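Local coordinates for protein nucleoporin nup120 (Schizosaccharomyces pombe, PDB 4GQ2) that serves as a structural component of the nuclear pore complex, the assembly through which transport between nucleus and cytoplasm passes, at residues A[287-292]-A[349-354]. Sequence-based numbering, arbitrary orientation.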
loop_
_atom_site.group_PDB
_atom_site.type_symbol
_atom_site.label_atom_id
_atom_site.label_comp_id
_atom_site.label_asym_id
_atom_site.label_seq_id
_atom_site.Cartn_x
_atom_site.Cartn_y
_atom_site.Cartn_z
ATOM N N TYR A 287 -5.536 -23.530 -34.123
ATOM C CA TYR A 287 -5.031 -23.327 -35.477
ATOM C C TYR A 287 -5.834 -22.247 -36.183
ATOM O O TYR A 287 -5.364 -21.644 -37.144
ATOM C CB TYR A 287 -5.161 -24.615 -36.285
ATOM C CG TYR A 287 -4.037 -25.607 -36.121
ATOM C CD1 TYR A 287 -4.070 -26.563 -35.112
ATOM C CD2 TYR A 287 -2.955 -25.614 -37.004
ATOM C CE1 TYR A 287 -3.049 -27.487 -34.973
ATOM C CE2 TYR A 287 -1.925 -26.532 -36.871
ATOM C CZ TYR A 287 -1.979 -27.466 -35.854
ATOM O OH TYR A 287 -0.958 -28.375 -35.711
ATOM N N LEU A 288 -7.053 -22.018 -35.703
ATOM C CA LEU A 288 -7.970 -21.091 -36.342
ATOM C C LEU A 288 -8.458 -20.012 -35.391
ATOM O O LEU A 288 -8.687 -20.272 -34.207
ATOM C CB LEU A 288 -9.183 -21.845 -36.897
ATOM C CG LEU A 288 -9.007 -22.827 -38.059
ATOM C CD1 LEU A 288 -10.358 -23.422 -38.438
ATOM C CD2 LEU A 288 -8.359 -22.163 -39.268
ATOM N N THR A 289 -8.615 -18.802 -35.922
ATOM C CA THR A 289 -9.373 -17.746 -35.245
ATOM C C THR A 289 -10.030 -16.804 -36.258
ATOM O O THR A 289 -9.560 -16.677 -37.388
ATOM C CB THR A 289 -8.510 -16.945 -34.244
ATOM O OG1 THR A 289 -9.365 -16.300 -33.289
ATOM C CG2 THR A 289 -7.657 -15.897 -34.960
ATOM N N SER A 290 -11.116 -16.154 -35.849
ATOM C CA SER A 290 -11.795 -15.186 -36.706
ATOM C C SER A 290 -11.792 -13.804 -36.071
ATOM O O SER A 290 -11.659 -13.682 -34.851
ATOM C CB SER A 290 -13.226 -15.632 -37.008
ATOM O OG SER A 290 -14.106 -15.337 -35.939
ATOM N N ASP A 291 -11.931 -12.767 -36.895
ATOM C CA ASP A 291 -11.946 -11.402 -36.386
ATOM C C ASP A 291 -13.285 -11.087 -35.731
ATOM O O ASP A 291 -14.330 -11.583 -36.159
ATOM C CB ASP A 291 -11.580 -10.381 -37.469
ATOM C CG ASP A 291 -12.589 -10.327 -38.593
ATOM O OD1 ASP A 291 -12.859 -11.381 -39.203
ATOM O OD2 ASP A 291 -13.105 -9.223 -38.871
ATOM N N HIS A 292 -13.232 -10.267 -34.686
ATOM C CA HIS A 292 -14.374 -10.039 -33.798
ATOM C C HIS A 292 -15.364 -9.040 -34.327
ATOM O O HIS A 292 -16.522 -9.017 -33.902
ATOM C CB HIS A 292 -13.887 -9.614 -32.413
ATOM C CG HIS A 292 -12.977 -10.620 -31.750
ATOM N ND1 HIS A 292 -13.408 -11.471 -30.800
ATOM C CD2 HIS A 292 -11.621 -10.892 -31.938
ATOM C CE1 HIS A 292 -12.383 -12.249 -30.397
ATOM N NE2 HIS A 292 -11.291 -11.893 -31.095
ATOM N N ASP A 349 -1.606 -19.290 -28.439
ATOM C CA ASP A 349 -2.881 -18.751 -28.882
ATOM C C ASP A 349 -2.626 -17.534 -29.760
ATOM O O ASP A 349 -1.503 -17.025 -29.810
ATOM C CB ASP A 349 -3.731 -18.357 -27.666
ATOM C CG ASP A 349 -5.215 -18.272 -27.978
ATOM O OD1 ASP A 349 -5.615 -18.444 -29.151
ATOM O OD2 ASP A 349 -5.994 -18.029 -27.033
ATOM N N PHE A 350 -3.667 -17.068 -30.450
ATOM C CA PHE A 350 -3.572 -15.846 -31.249
ATOM C C PHE A 350 -4.954 -15.266 -31.541
ATOM O O PHE A 350 -5.958 -15.977 -31.476
ATOM C CB PHE A 350 -2.743 -16.070 -32.536
ATOM C CG PHE A 350 -3.352 -17.050 -33.507
ATOM C CD1 PHE A 350 -3.260 -18.417 -33.290
ATOM C CD2 PHE A 350 -3.996 -16.600 -34.654
ATOM C CE1 PHE A 350 -3.817 -19.319 -34.185
ATOM C CE2 PHE A 350 -4.555 -17.496 -35.556
ATOM C CZ PHE A 350 -4.463 -18.859 -35.321
ATOM N N GLN A 351 -5.007 -13.968 -31.819
ATOM C CA GLN A 351 -6.265 -13.303 -32.171
ATOM C C GLN A 351 -6.111 -12.510 -33.467
ATOM O O GLN A 351 -4.993 -12.192 -33.870
ATOM C CB GLN A 351 -6.733 -12.360 -31.055
ATOM C CG GLN A 351 -7.052 -13.025 -29.735
ATOM C CD GLN A 351 -8.411 -13.679 -29.716
ATOM O OE1 GLN A 351 -9.401 -13.056 -29.336
ATOM N NE2 GLN A 351 -8.471 -14.943 -30.121
ATOM N N LEU A 352 -7.239 -12.175 -34.089
ATOM C CA LEU A 352 -7.253 -11.390 -35.319
ATOM C C LEU A 352 -8.261 -10.247 -35.227
ATOM O O LEU A 352 -9.400 -10.445 -34.794
ATOM C CB LEU A 352 -7.562 -12.292 -36.520
ATOM C CG LEU A 352 -7.754 -11.674 -37.905
ATOM C CD1 LEU A 352 -6.444 -11.135 -38.462
ATOM C CD2 LEU A 352 -8.365 -12.699 -38.853
ATOM N N ILE A 353 -7.832 -9.051 -35.631
ATOM C CA ILE A 353 -8.673 -7.856 -35.562
ATOM C C ILE A 353 -8.568 -7.025 -36.847
ATOM O O ILE A 353 -7.481 -6.577 -37.218
ATOM C CB ILE A 353 -8.312 -6.971 -34.336
ATOM C CG1 ILE A 353 -8.441 -7.751 -33.020
ATOM C CG2 ILE A 353 -9.187 -5.720 -34.276
ATOM C CD1 ILE A 353 -7.148 -8.355 -32.520
ATOM N N SER A 354 -9.700 -6.833 -37.524
ATOM C CA SER A 354 -9.786 -5.906 -38.658
ATOM C C SER A 354 -10.341 -4.560 -38.193
ATOM O O SER A 354 -11.135 -4.501 -37.252
ATOM C CB SER A 354 -10.634 -6.487 -39.795
ATOM O OG SER A 354 -11.947 -6.799 -39.367
HETATM O O HOH W 1 -9.285 -13.674 -33.106
#
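Two blades of the beta-propeller pack here through their innermost strands, 288-290 of one four-stranded blade and 349-354 at the border of the next sheet. The strand axes run 28° from parallel and approach to 6.0 Å, and side chains and one water, not direct backbone hydrogen bonds, join them. That water accepts from Leu352 N at 2.7 Å, donates to Ser290 O and is also hydrogen-bonded to Thr289 OG1, so it bridges two backbones that draw together toward their C-terminal ends. Thr289 turns its two branches to different tasks: OG1, anti to the backbone N, reaches the water, while methyl CG2 packs obliquely against the Phe350 ring, 3.5 Å from CE2. The edge of that ring meets the residue ahead of strand 288-290, with Phe350 CZ 3.4 Å from Tyr287 O; Phe310 stacks on Phe350 edge-to-face.

Gln351, bent at chi2 (-80°), is pinned at both ends of its amide. NE2 returns to Phe350 O with a fairly straight N-H...O angle of 163°, and Gln351 OE1 accepts a bent bond from His292 NE2 at 2.8 Å; OE1 lies near the imidazole plane, but the donor stands above the carbonyl plane. Phe525 N, on strand 520-525, also binds OE1, so the amide ties its own strand to the His292 loop and to strand 520-525. An alanine here would remove all three bonds and would probably leave the His292 ring less firmly oriented. Past the water, Asp291 CA sits 3.2 Å from Leu352 O in a CA-H...O contact. Asp291 OD1 accepts from Phe297 N, whereas Ser354 OG donates to Asp291 OD2 at 2.7 Å, from above the carboxylate plane.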